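PDB 2D5F: glycinin A3B4 subunit from Glycine max, which serves as an 11S seed storage globulin, a two-cupin protein that assembles into hexamers and probably supplies amino acids to the germinating seedling. Local coordinates for residues G27-W33 against V47-N53; R54-L59 against K235-V240; P64-M68 against L147-N151; G120-P126 against L331-A336. All coordinates share one frame. Where two conformers were deposited one is given. Residue numbers count along the deposited sequence, not the author numbering.

All four contacts are largely buried and belong to the antiparallel sheets of the N-terminal cupin barrel. Interactions 1, 3 and 4 lie on one sheet. Interaction 1 is a ladder toward one side, interaction 3 the frayed end of a central pair, and interaction 4 the far edge, where a strand from after the disordered linker is added. Interactions 3 and 4 meet through a probable backbone hydrogen bond, Q67 O to I125 N. Interaction 2 belongs to the other sheet and touches interaction 1; together they bring R50 and H58 to one carbonate. Backbone ladders dominate 1, 2 and 4, whereas interaction 3 relies on turns and ring packing. All but interaction 1 touch neighbouring subunits.

Interaction 1. Residues G27-W33 against V47-N53; sequences GGLIETW and VSKRTLN. With CO3 (carbonate ion), chain E.
An antiparallel β ladder in the N-terminal cupin barrel carries R50 of the carbonate pocket. Strands 28-32 and 47-52 run at 165°, with axes 4.6 Å apart. L29-T51 and E31-K49 are the hydrogen-bonded pairs: L29 N to T51 O is 2.9 Å, T51 N to L29 O 2.7 Å, E31 N to K49 O 2.8 Å and K49 N to E31 O 2.6 Å. N53 N to G27 O (2.8 Å) and W33 N to V47 O (3.0 Å) close the two ends. G28-L52, I30-R50 and T32-S48 alternate as non-hydrogen-bonded pairs. On the face of L29, E31, K49 and T51, a water lies 2.8 Å from E31 OE1 and 2.9 Å from T51 OG1, while K49 (all t) extends past E31. W33 (m) lays CZ3 3.6 Å from V47 CG1. R50 NH2 donates to carbonate O2 at 2.6 Å. Strand 21-24 flanks 28-32, strand 141-147 flanks the 46-52 strand, and L52 rests on strand 131-135.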
loop_
_atom_site.group_PDB
_atom_site.type_symbol
_atom_site.label_atom_id
_atom_site.label_comp_id
_atom_site.label_asym_id
_atom_site.label_seq_id
_atom_site.Cartn_x
_atom_site.Cartn_y
_atom_site.Cartn_z
ATOM N N GLY B 27 -14.684 -30.014 31.192
ATOM C CA GLY B 27 -14.721 -30.520 29.833
ATOM C C GLY B 27 -13.418 -30.615 29.069
ATOM O O GLY B 27 -13.429 -30.931 27.878
ATOM N N GLY B 28 -12.296 -30.356 29.732
ATOM C CA GLY B 28 -11.028 -30.433 29.034
ATOM C C GLY B 28 -9.781 -30.177 29.856
ATOM O O GLY B 28 -9.801 -30.200 31.089
ATOM N N LEU B 29 -8.689 -29.919 29.144
ATOM C CA LEU B 29 -7.395 -29.678 29.755
ATOM C C LEU B 29 -6.632 -28.583 29.010
ATOM O O LEU B 29 -6.728 -28.464 27.784
ATOM C CB LEU B 29 -6.581 -30.974 29.715
ATOM C CG LEU B 29 -5.158 -30.968 30.264
ATOM C CD1 LEU B 29 -5.195 -30.756 31.777
ATOM C CD2 LEU B 29 -4.478 -32.285 29.927
ATOM N N ILE B 30 -5.887 -27.782 29.761
ATOM C CA ILE B 30 -5.070 -26.726 29.181
ATOM C C ILE B 30 -3.672 -26.890 29.750
ATOM O O ILE B 30 -3.481 -26.908 30.966
ATOM C CB ILE B 30 -5.589 -25.322 29.533
ATOM C CG1 ILE B 30 -6.963 -25.099 28.894
ATOM C CG2 ILE B 30 -4.609 -24.266 29.032
ATOM C CD1 ILE B 30 -7.556 -23.733 29.179
ATOM N N GLU B 31 -2.700 -27.040 28.861
ATOM C CA GLU B 31 -1.310 -27.202 29.253
ATOM C C GLU B 31 -0.512 -26.053 28.668
ATOM O O GLU B 31 -0.613 -25.767 27.475
ATOM C CB GLU B 31 -0.776 -28.522 28.715
ATOM C CG GLU B 31 -1.447 -29.740 29.311
ATOM C CD GLU B 31 -1.085 -30.998 28.568
ATOM O OE1 GLU B 31 -1.802 -31.348 27.609
ATOM O OE2 GLU B 31 -0.071 -31.630 28.929
ATOM N N THR B 32 0.278 -25.383 29.496
ATOM C CA THR B 32 1.075 -24.274 28.995
ATOM C C THR B 32 2.559 -24.445 29.250
ATOM O O THR B 32 2.967 -25.088 30.216
ATOM C CB THR B 32 0.636 -22.927 29.623
ATOM O OG1 THR B 32 0.843 -22.961 31.041
ATOM C CG2 THR B 32 -0.836 -22.662 29.335
ATOM N N TRP B 33 3.362 -23.882 28.354
ATOM C CA TRP B 33 4.815 -23.895 28.497
ATOM C C TRP B 33 5.095 -22.584 29.230
ATOM O O TRP B 33 4.491 -21.560 28.906
ATOM C CB TRP B 33 5.496 -23.875 27.126
ATOM C CG TRP B 33 5.623 -25.230 26.442
ATOM C CD1 TRP B 33 6.765 -25.979 26.314
ATOM C CD2 TRP B 33 4.591 -25.954 25.752
ATOM N NE1 TRP B 33 6.509 -27.117 25.584
ATOM C CE2 TRP B 33 5.183 -27.130 25.230
ATOM C CE3 TRP B 33 3.222 -25.726 25.527
ATOM C CZ2 TRP B 33 4.456 -28.073 24.488
ATOM C CZ3 TRP B 33 2.495 -26.667 24.787
ATOM C CH2 TRP B 33 3.117 -27.827 24.281
ATOM N N VAL B 47 3.638 -21.076 24.279
ATOM C CA VAL B 47 2.729 -22.028 23.665
ATOM C C VAL B 47 1.753 -22.628 24.664
ATOM O O VAL B 47 2.071 -22.800 25.840
ATOM C CB VAL B 47 3.525 -23.172 22.981
ATOM C CG1 VAL B 47 2.576 -24.142 22.292
ATOM C CG2 VAL B 47 4.521 -22.586 21.977
ATOM N N SER B 48 0.564 -22.953 24.173
ATOM C CA SER B 48 -0.485 -23.534 24.996
ATOM C C SER B 48 -1.150 -24.695 24.257
ATOM O O SER B 48 -1.560 -24.552 23.108
ATOM C CB SER B 48 -1.519 -22.457 25.320
ATOM O OG SER B 48 -2.669 -23.010 25.926
ATOM N N LYS B 49 -1.241 -25.845 24.917
ATOM C CA LYS B 49 -1.871 -27.029 24.334
ATOM C C LYS B 49 -3.251 -27.181 24.963
ATOM O O LYS B 49 -3.372 -27.291 26.177
ATOM C CB LYS B 49 -1.029 -28.266 24.623
ATOM C CG LYS B 49 -1.578 -29.547 24.032
ATOM C CD LYS B 49 -0.636 -30.705 24.331
ATOM C CE LYS B 49 -1.184 -32.020 23.807
ATOM N NZ LYS B 49 -0.318 -33.169 24.208
ATOM N N ARG B 50 -4.290 -27.182 24.137
ATOM C CA ARG B 50 -5.650 -27.290 24.654
ATOM C C ARG B 50 -6.347 -28.566 24.231
ATOM O O ARG B 50 -6.238 -29.002 23.082
ATOM C CB ARG B 50 -6.478 -26.082 24.213
ATOM C CG ARG B 50 -6.076 -24.791 24.908
ATOM C CD ARG B 50 -6.491 -23.557 24.117
ATOM N NE ARG B 50 -5.586 -22.447 24.394
ATOM C CZ ARG B 50 -5.404 -21.403 23.595
ATOM N NH1 ARG B 50 -4.553 -20.449 23.944
ATOM N NH2 ARG B 50 -6.067 -21.312 22.452
ATOM N N THR B 51 -7.060 -29.168 25.173
ATOM C CA THR B 51 -7.788 -30.391 24.891
ATOM C C THR B 51 -9.248 -30.215 25.250
ATOM O O THR B 51 -9.583 -29.855 26.376
ATOM C CB THR B 51 -7.222 -31.586 25.681
ATOM O OG1 THR B 51 -5.866 -31.819 25.282
ATOM C CG2 THR B 51 -8.041 -32.843 25.401
ATOM N N LEU B 52 -10.113 -30.439 24.271
ATOM C CA LEU B 52 -11.545 -30.338 24.486
ATOM C C LEU B 52 -12.057 -31.763 24.441
ATOM O O LEU B 52 -11.958 -32.432 23.415
ATOM C CB LEU B 52 -12.219 -29.529 23.374
ATOM C CG LEU B 52 -12.059 -28.006 23.324
ATOM C CD1 LEU B 52 -10.592 -27.618 23.375
ATOM C CD2 LEU B 52 -12.716 -27.487 22.049
ATOM N N ASN B 53 -12.582 -32.236 25.560
ATOM C CA ASN B 53 -13.122 -33.581 25.606
ATOM C C ASN B 53 -14.463 -33.590 24.878
ATOM O O ASN B 53 -14.927 -32.550 24.405
ATOM C CB ASN B 53 -13.279 -34.021 27.061
ATOM C CG ASN B 53 -11.942 -34.288 27.731
ATOM O OD1 ASN B 53 -11.801 -34.151 28.946
ATOM N ND2 ASN B 53 -10.956 -34.688 26.939
HETATM C C CO3 E . -9.001 -23.597 21.697
HETATM O O1 CO3 E . -10.174 -23.655 22.183
HETATM O O2 CO3 E . -8.281 -22.563 21.925
HETATM O O3 CO3 E . -8.555 -24.574 20.983
HETATM O O HOH W 1 -4.114 -30.079 26.752
#

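Interaction 2. Residues R54-L59 against K235-V240. With CO3 (carbonate ion), chain E.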
loop_
_atom_site.group_PDB
_atom_site.type_symbol
_atom_site.label_atom_id
_atom_site.label_comp_id
_atom_site.label_asym_id
_atom_site.label_seq_id
_atom_site.Cartn_x
_atom_site.Cartn_y
_atom_site.Cartn_z
ATOM N N ARG B 54 -15.070 -34.768 24.775
ATOM C CA ARG B 54 -16.358 -34.926 24.107
ATOM C C ARG B 54 -17.337 -33.882 24.642
ATOM O O ARG B 54 -17.470 -33.707 25.857
ATOM C CB ARG B 54 -16.893 -36.340 24.347
ATOM C CG ARG B 54 -18.051 -36.748 23.454
ATOM C CD ARG B 54 -18.180 -38.263 23.424
ATOM N NE ARG B 54 -19.292 -38.720 22.596
ATOM C CZ ARG B 54 -20.572 -38.505 22.880
ATOM N NH1 ARG B 54 -20.911 -37.837 23.975
ATOM N NH2 ARG B 54 -21.516 -38.965 22.072
ATOM N N ASN B 55 -18.011 -33.188 23.730
ATOM C CA ASN B 55 -18.968 -32.146 24.094
ATOM C C ASN B 55 -18.287 -30.999 24.842
ATOM O O ASN B 55 -18.949 -30.211 25.518
ATOM C CB ASN B 55 -20.090 -32.718 24.971
ATOM C CG ASN B 55 -21.074 -33.578 24.193
ATOM O OD1 ASN B 55 -22.100 -33.990 24.731
ATOM N ND2 ASN B 55 -20.768 -33.854 22.929
ATOM N N GLY B 56 -16.966 -30.909 24.718
ATOM C CA GLY B 56 -16.233 -29.858 25.404
ATOM C C GLY B 56 -16.382 -28.484 24.772
ATOM O O GLY B 56 -16.264 -28.336 23.557
ATOM N N LEU B 57 -16.641 -27.480 25.606
ATOM C CA LEU B 57 -16.810 -26.110 25.147
ATOM C C LEU B 57 -15.832 -25.173 25.848
ATOM O O LEU B 57 -15.862 -25.019 27.069
ATOM C CB LEU B 57 -18.243 -25.635 25.404
ATOM C CG LEU B 57 -18.546 -24.141 25.219
ATOM C CD1 LEU B 57 -18.461 -23.749 23.749
ATOM C CD2 LEU B 57 -19.942 -23.841 25.749
ATOM N N HIS B 58 -14.956 -24.554 25.066
ATOM C CA HIS B 58 -13.990 -23.617 25.613
ATOM C C HIS B 58 -14.706 -22.272 25.682
ATOM O O HIS B 58 -15.015 -21.675 24.653
ATOM C CB HIS B 58 -12.766 -23.536 24.698
ATOM C CG HIS B 58 -11.657 -22.694 25.242
ATOM N ND1 HIS B 58 -10.523 -22.403 24.516
ATOM C CD2 HIS B 58 -11.496 -22.097 26.447
ATOM C CE1 HIS B 58 -9.713 -21.662 25.251
ATOM N NE2 HIS B 58 -10.280 -21.463 26.427
ATOM N N LEU B 59 -14.974 -21.807 26.897
ATOM C CA LEU B 59 -15.682 -20.547 27.107
ATOM C C LEU B 59 -15.026 -19.357 26.407
ATOM O O LEU B 59 -13.799 -19.250 26.336
ATOM C CB LEU B 59 -15.826 -20.270 28.604
ATOM C CG LEU B 59 -16.522 -21.391 29.396
ATOM C CD1 LEU B 59 -16.713 -20.957 30.844
ATOM C CD2 LEU B 59 -17.865 -21.720 28.758
ATOM N N LYS B 235 -14.698 -24.234 35.587
ATOM C CA LYS B 235 -13.479 -23.642 35.032
ATOM C C LYS B 235 -13.685 -23.288 33.554
ATOM O O LYS B 235 -14.801 -23.416 33.045
ATOM C CB LYS B 235 -12.275 -24.572 35.237
ATOM C CG LYS B 235 -11.987 -24.821 36.726
ATOM C CD LYS B 235 -10.739 -25.661 36.963
ATOM C CE LYS B 235 -10.659 -26.134 38.414
ATOM N NZ LYS B 235 -10.766 -25.012 39.395
ATOM N N GLN B 236 -12.618 -22.852 32.879
ATOM C CA GLN B 236 -12.679 -22.397 31.479
ATOM C C GLN B 236 -13.131 -23.330 30.348
ATOM O O GLN B 236 -13.450 -22.861 29.251
ATOM C CB GLN B 236 -11.337 -21.765 31.088
ATOM C CG GLN B 236 -10.135 -22.613 31.409
ATOM C CD GLN B 236 -9.438 -22.160 32.677
ATOM O OE1 GLN B 236 -8.389 -21.514 32.625
ATOM N NE2 GLN B 236 -10.023 -22.486 33.823
ATOM N N ILE B 237 -13.125 -24.635 30.578
ATOM C CA ILE B 237 -13.587 -25.570 29.557
ATOM C C ILE B 237 -14.668 -26.416 30.219
ATOM O O ILE B 237 -14.403 -27.151 31.173
ATOM C CB ILE B 237 -12.464 -26.491 29.036
ATOM C CG1 ILE B 237 -11.374 -25.657 28.354
ATOM C CG2 ILE B 237 -13.035 -27.483 28.031
ATOM C CD1 ILE B 237 -10.256 -26.488 27.747
ATOM N N VAL B 238 -15.887 -26.293 29.717
ATOM C CA VAL B 238 -17.011 -27.017 30.282
ATOM C C VAL B 238 -17.554 -28.114 29.374
ATOM O O VAL B 238 -17.275 -28.144 28.171
ATOM C CB VAL B 238 -18.155 -26.047 30.599
ATOM C CG1 VAL B 238 -17.630 -24.897 31.449
ATOM C CG2 VAL B 238 -18.772 -25.530 29.304
ATOM N N THR B 239 -18.332 -29.016 29.965
ATOM C CA THR B 239 -18.948 -30.097 29.214
ATOM C C THR B 239 -20.399 -29.705 28.972
ATOM O O THR B 239 -21.124 -29.374 29.912
ATOM C CB THR B 239 -18.919 -31.421 29.997
ATOM O OG1 THR B 239 -17.560 -31.816 30.222
ATOM C CG2 THR B 239 -19.640 -32.508 29.216
ATOM N N VAL B 240 -20.814 -29.728 27.709
ATOM C CA VAL B 240 -22.182 -29.380 27.355
ATOM C C VAL B 240 -23.003 -30.666 27.355
ATOM O O VAL B 240 -22.909 -31.478 26.429
ATOM C CB VAL B 240 -22.257 -28.721 25.956
ATOM C CG1 VAL B 240 -23.695 -28.312 25.647
ATOM C CG2 VAL B 240 -21.339 -27.510 25.903
HETATM C C CO3 E . -9.001 -23.597 21.697
HETATM O O1 CO3 E . -10.174 -23.655 22.183
HETATM O O2 CO3 E . -8.281 -22.563 21.925
HETATM O O3 CO3 E . -8.555 -24.574 20.983
HETATM O O HOH W 2 -16.291 -32.334 27.755
#
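The two strands cross at 146° and fit through unequal faces. On one, L57 fills the hollow between two valines, its CB 3.9 Å from V238 CG2 and 3.7 Å from V240 CG2; L59 closes the row, with CD2 4.0 Å from V238 CG2. N469 and S470 of a neighbouring subunit pack on this apolar face. On the other, G56 has no side chain to set against T239, and a water occupies the space, 3.4 Å from G56 CA, accepting from T239 OG1 (2.8 Å) and donating to R54 O (2.6 Å). Farther along, the H58 ring (t) lies beside I237, H58 CD2 to I237 CG1 4.0 Å. Backbone bonds set the register: V240 N to N55 O (2.9 Å), L57 N to V238 O (2.7 Å) and V238 N to L57 O (2.9 Å). H58 ND1 gives carbonate O1 a 2.7 Å bond, which R50, Y131 and T133 complement. A histidine pointing from a strand into the barrel's pocket is a familiar cupin arrangement.

Interaction 3. Residues P64-M68 against L147-N151; sequences PYPQM and LDTSN
This is the fraying end of an antiparallel strand pair in the N-terminal cupin barrel, where strand 67-73 begins and strand 141-147 leaves the sheet through consecutive turns. Q67 and L147 form a non-hydrogen-bonded pair, CA to CA 4.8 Å. One step outward, D148 N donates to P66 O at 3.2 Å, the one backbone bond joining the segments. The chains diverge from here: CA to CA is 5.7 Å for P66 and D148, and 5.8 Å for Y65 and T149. D148, with φ/ψ of -77°/67°, centres an inverse γ turn closed by T149 N to L147 O at 2.8 Å. A type I turn from D148 to N151 follows, with N151 N 3.1 Å from D148 O.

Y65 (χ1 40°, χ2 -97°) lays its ring across the start of these turns. T149 CG2 sits 4.0 Å from the ring centroid, 16° off the normal, a CH-π contact, while L147 CB is 3.7 Å from Y65 CE2. The phenol hydroxyl is hydrogen-bonded to R161 N. Q67 (m, t) turns its OE1 toward R50 NH1 and S145 OG, tying the pair to the carbonate-binding arginine. The P66 ring covers the other end, CD 3.6 Å from N151 CG; N151 OD1 is hydrogen-bonded to N153 N, and N151 ND2 donates to D148 OD2 at 3.1 Å.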
loop_
_atom_site.group_PDB
_atom_site.type_symbol
_atom_site.label_atom_id
_atom_site.label_comp_id
_atom_site.label_asym_id
_atom_site.label_seq_id
_atom_site.Cartn_x
_atom_site.Cartn_y
_atom_site.Cartn_z
ATOM N N PRO B 64 -4.634 -9.955 23.998
ATOM C CA PRO B 64 -4.072 -8.796 23.291
ATOM C C PRO B 64 -2.952 -9.058 22.283
ATOM O O PRO B 64 -2.090 -8.206 22.077
ATOM C CB PRO B 64 -3.619 -7.895 24.434
ATOM C CG PRO B 64 -3.106 -8.890 25.426
ATOM C CD PRO B 64 -4.169 -9.991 25.397
ATOM N N TYR B 65 -2.965 -10.230 21.658
ATOM C CA TYR B 65 -1.963 -10.574 20.651
ATOM C C TYR B 65 -2.558 -11.681 19.804
ATOM O O TYR B 65 -3.519 -12.322 20.206
ATOM C CB TYR B 65 -0.651 -11.050 21.299
ATOM C CG TYR B 65 -0.853 -11.946 22.505
ATOM C CD1 TYR B 65 -0.812 -11.424 23.801
ATOM C CD2 TYR B 65 -1.130 -13.305 22.349
ATOM C CE1 TYR B 65 -1.045 -12.231 24.915
ATOM C CE2 TYR B 65 -1.368 -14.121 23.453
ATOM C CZ TYR B 65 -1.325 -13.576 24.734
ATOM O OH TYR B 65 -1.582 -14.378 25.827
ATOM N N PRO B 66 -2.022 -11.900 18.602
ATOM C CA PRO B 66 -2.636 -12.980 17.833
ATOM C C PRO B 66 -2.170 -14.358 18.281
ATOM O O PRO B 66 -1.146 -14.495 18.950
ATOM C CB PRO B 66 -2.244 -12.653 16.393
ATOM C CG PRO B 66 -0.973 -11.920 16.525
ATOM C CD PRO B 66 -1.144 -11.069 17.760
ATOM N N GLN B 67 -2.968 -15.367 17.948
ATOM C CA GLN B 67 -2.637 -16.750 18.261
ATOM C C GLN B 67 -2.761 -17.515 16.955
ATOM O O GLN B 67 -3.656 -17.242 16.151
ATOM C CB GLN B 67 -3.628 -17.369 19.254
ATOM C CG GLN B 67 -3.636 -16.786 20.651
ATOM C CD GLN B 67 -4.666 -17.465 21.545
ATOM O OE1 GLN B 67 -4.613 -18.677 21.762
ATOM N NE2 GLN B 67 -5.612 -16.686 22.059
ATOM N N MET B 68 -1.847 -18.446 16.731
ATOM C CA MET B 68 -1.917 -19.295 15.552
ATOM C C MET B 68 -2.034 -20.689 16.145
ATOM O O MET B 68 -1.153 -21.134 16.870
ATOM C CB MET B 68 -0.665 -19.185 14.699
ATOM C CG MET B 68 -0.703 -20.126 13.510
ATOM S SD MET B 68 0.596 -19.788 12.337
ATOM C CE MET B 68 -0.295 -18.763 11.194
ATOM N N LEU B 147 1.188 -18.497 21.047
ATOM C CA LEU B 147 0.758 -17.209 21.588
ATOM C C LEU B 147 1.843 -16.181 21.257
ATOM O O LEU B 147 2.874 -16.113 21.922
ATOM C CB LEU B 147 0.558 -17.293 23.111
ATOM C CG LEU B 147 -0.707 -17.960 23.689
ATOM C CD1 LEU B 147 -0.843 -19.376 23.196
ATOM C CD2 LEU B 147 -0.633 -17.952 25.213
ATOM N N ASP B 148 1.607 -15.391 20.217
ATOM C CA ASP B 148 2.571 -14.390 19.776
ATOM C C ASP B 148 2.575 -13.150 20.679
ATOM O O ASP B 148 2.202 -12.059 20.252
ATOM C CB ASP B 148 2.257 -14.013 18.322
ATOM C CG ASP B 148 3.330 -13.142 17.687
ATOM O OD1 ASP B 148 4.500 -13.196 18.129
ATOM O OD2 ASP B 148 3.001 -12.410 16.733
ATOM N N THR B 149 3.016 -13.333 21.922
ATOM C CA THR B 149 3.069 -12.258 22.915
ATOM C C THR B 149 3.921 -11.048 22.523
ATOM O O THR B 149 3.613 -9.926 22.913
ATOM C CB THR B 149 3.606 -12.769 24.273
ATOM O OG1 THR B 149 4.819 -13.501 24.059
ATOM C CG2 THR B 149 2.586 -13.668 24.963
ATOM N N SER B 150 4.991 -11.270 21.766
ATOM C CA SER B 150 5.863 -10.172 21.370
ATOM C C SER B 150 5.356 -9.406 20.151
ATOM O O SER B 150 5.984 -8.443 19.722
ATOM C CB SER B 150 7.280 -10.689 21.089
ATOM O OG SER B 150 7.318 -11.509 19.928
ATOM N N ASN B 151 4.225 -9.828 19.596
ATOM C CA ASN B 151 3.674 -9.152 18.422
ATOM C C ASN B 151 3.545 -7.647 18.653
ATOM O O ASN B 151 3.151 -7.203 19.727
ATOM C CB ASN B 151 2.309 -9.739 18.053
ATOM C CG ASN B 151 1.710 -9.089 16.813
ATOM O OD1 ASN B 151 0.994 -8.094 16.900
ATOM N ND2 ASN B 151 2.023 -9.642 15.653
#

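Interaction 4. Residues G120-P126 against L331-A336; sequences GDVLVIP and LHENIA
An edge strand that follows the long partly unmodelled linker joins the N-terminal cupin sheet here: strand 332-334 pairs antiparallel with 121-125, at 164° with axes 4.4 Å apart. L331 (m, t) starts it, its O accepting from V124 N at 2.9 Å while CD1 meets P126 CG at 3.7 Å and CD2 meets V124 CB at 4.0 Å. H332 forms a non-hydrogen-bonded pair with L123, CB 3.6 Å from L123 CD2. E333 forms the hydrogen-bonded pair with V122, its N 3.0 Å from V122 O and its O 2.7 Å from V122 N; its carboxylate bridges to K330 and R340, and E333 of a neighbouring subunit packs against it. N334 closes up on D121, CA to CA 3.9 Å, its CB 3.2 Å from D121 OD2; D121 OD1 accepts a hydrogen bond from N118 N. I335 turns (φ/ψ -123°/-26°) with CG2 3.5 Å from V122 CG2. A336 shares one acceptor with I335: G120 O lies 2.8 Å from I335 N and 3.2 Å from A336 N.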
loop_
_atom_site.group_PDB
_atom_site.type_symbol
_atom_site.label_atom_id
_atom_site.label_comp_id
_atom_site.label_asym_id
_atom_site.label_seq_id
_atom_site.Cartn_x
_atom_site.Cartn_y
_atom_site.Cartn_z
ATOM N N GLY B 120 -5.265 -30.988 11.309
ATOM C CA GLY B 120 -4.451 -30.573 10.181
ATOM C C GLY B 120 -4.721 -29.124 9.819
ATOM O O GLY B 120 -3.994 -28.524 9.023
ATOM N N ASP B 121 -5.775 -28.561 10.402
ATOM C CA ASP B 121 -6.149 -27.172 10.152
ATOM C C ASP B 121 -5.443 -26.212 11.096
ATOM O O ASP B 121 -5.137 -26.546 12.237
ATOM C CB ASP B 121 -7.657 -26.958 10.335
ATOM C CG ASP B 121 -8.480 -27.478 9.174
ATOM O OD1 ASP B 121 -9.721 -27.442 9.294
ATOM O OD2 ASP B 121 -7.906 -27.912 8.152
ATOM N N VAL B 122 -5.192 -25.011 10.596
ATOM C CA VAL B 122 -4.575 -23.958 11.382
ATOM C C VAL B 122 -5.670 -22.923 11.569
ATOM O O VAL B 122 -6.426 -22.641 10.634
ATOM C CB VAL B 122 -3.393 -23.309 10.643
ATOM C CG1 VAL B 122 -2.994 -21.998 11.334
ATOM C CG2 VAL B 122 -2.213 -24.265 10.624
ATOM N N LEU B 123 -5.772 -22.385 12.777
ATOM C CA LEU B 123 -6.769 -21.366 13.085
ATOM C C LEU B 123 -5.992 -20.138 13.537
ATOM O O LEU B 123 -4.916 -20.262 14.125
ATOM C CB LEU B 123 -7.690 -21.827 14.227
ATOM C CG LEU B 123 -8.261 -23.253 14.206
ATOM C CD1 LEU B 123 -9.042 -23.505 15.493
ATOM C CD2 LEU B 123 -9.155 -23.443 12.996
ATOM N N VAL B 124 -6.532 -18.956 13.269
ATOM C CA VAL B 124 -5.870 -17.722 13.672
ATOM C C VAL B 124 -6.827 -16.884 14.502
ATOM O O VAL B 124 -7.951 -16.625 14.074
ATOM C CB VAL B 124 -5.435 -16.897 12.433
ATOM C CG1 VAL B 124 -4.738 -15.624 12.871
ATOM C CG2 VAL B 124 -4.525 -17.733 11.544
ATOM N N ILE B 125 -6.395 -16.470 15.691
ATOM C CA ILE B 125 -7.232 -15.636 16.557
ATOM C C ILE B 125 -6.708 -14.198 16.527
ATOM O O ILE B 125 -5.568 -13.948 16.910
ATOM C CB ILE B 125 -7.191 -16.088 18.029
ATOM C CG1 ILE B 125 -7.397 -17.606 18.147
ATOM C CG2 ILE B 125 -8.254 -15.328 18.818
ATOM C CD1 ILE B 125 -8.698 -18.109 17.562
ATOM N N PRO B 126 -7.528 -13.236 16.068
ATOM C CA PRO B 126 -7.082 -11.837 16.020
ATOM C C PRO B 126 -6.966 -11.238 17.424
ATOM O O PRO B 126 -7.678 -11.647 18.344
ATOM C CB PRO B 126 -8.181 -11.141 15.218
ATOM C CG PRO B 126 -8.771 -12.240 14.382
ATOM C CD PRO B 126 -8.806 -13.401 15.353
ATOM N N LEU B 331 -10.221 -17.070 8.663
ATOM C CA LEU B 331 -9.310 -17.304 9.767
ATOM C C LEU B 331 -8.923 -18.748 10.025
ATOM O O LEU B 331 -8.573 -19.120 11.152
ATOM C CB LEU B 331 -9.887 -16.685 11.040
ATOM C CG LEU B 331 -9.890 -15.154 11.056
ATOM C CD1 LEU B 331 -10.637 -14.649 12.279
ATOM C CD2 LEU B 331 -8.458 -14.650 11.058
ATOM N N HIS B 332 -8.972 -19.565 8.983
ATOM C CA HIS B 332 -8.590 -20.957 9.125
ATOM C C HIS B 332 -8.236 -21.532 7.763
ATOM O O HIS B 332 -8.807 -21.149 6.739
ATOM C CB HIS B 332 -9.713 -21.745 9.815
ATOM C CG HIS B 332 -10.436 -22.698 8.918
ATOM N ND1 HIS B 332 -10.394 -24.063 9.105
ATOM C CD2 HIS B 332 -11.207 -22.488 7.827
ATOM C CE1 HIS B 332 -11.108 -24.653 8.165
ATOM N NE2 HIS B 332 -11.612 -23.721 7.376
ATOM N N GLU B 333 -7.270 -22.442 7.760
ATOM C CA GLU B 333 -6.797 -23.061 6.537
ATOM C C GLU B 333 -6.164 -24.405 6.880
ATOM O O GLU B 333 -5.502 -24.533 7.911
ATOM C CB GLU B 333 -5.733 -22.162 5.897
ATOM C CG GLU B 333 -5.378 -22.507 4.463
ATOM C CD GLU B 333 -6.490 -22.135 3.500
ATOM O OE1 GLU B 333 -6.982 -20.991 3.590
ATOM O OE2 GLU B 333 -6.870 -22.976 2.658
ATOM N N ASN B 334 -6.362 -25.408 6.032
ATOM C CA ASN B 334 -5.731 -26.690 6.292
ATOM C C ASN B 334 -4.267 -26.520 5.921
ATOM O O ASN B 334 -3.955 -25.858 4.933
ATOM C CB ASN B 334 -6.308 -27.804 5.426
ATOM C CG ASN B 334 -5.599 -29.126 5.659
ATOM O OD1 ASN B 334 -5.895 -29.842 6.622
ATOM N ND2 ASN B 334 -4.630 -29.440 4.801
ATOM N N ILE B 335 -3.367 -27.096 6.709
ATOM C CA ILE B 335 -1.945 -26.983 6.392
ATOM C C ILE B 335 -1.268 -28.343 6.239
ATOM O O ILE B 335 -0.273 -28.463 5.528
ATOM C CB ILE B 335 -1.172 -26.193 7.484
ATOM C CG1 ILE B 335 0.249 -25.877 6.998
ATOM C CG2 ILE B 335 -1.092 -27.016 8.771
ATOM C CD1 ILE B 335 1.089 -25.080 7.994
ATOM N N ALA B 336 -1.820 -29.363 6.891
ATOM C CA ALA B 336 -1.223 -30.693 6.884
ATOM C C ALA B 336 -1.577 -31.690 5.785
ATOM O O ALA B 336 -0.836 -32.651 5.593
ATOM C CB ALA B 336 -1.435 -31.345 8.247
#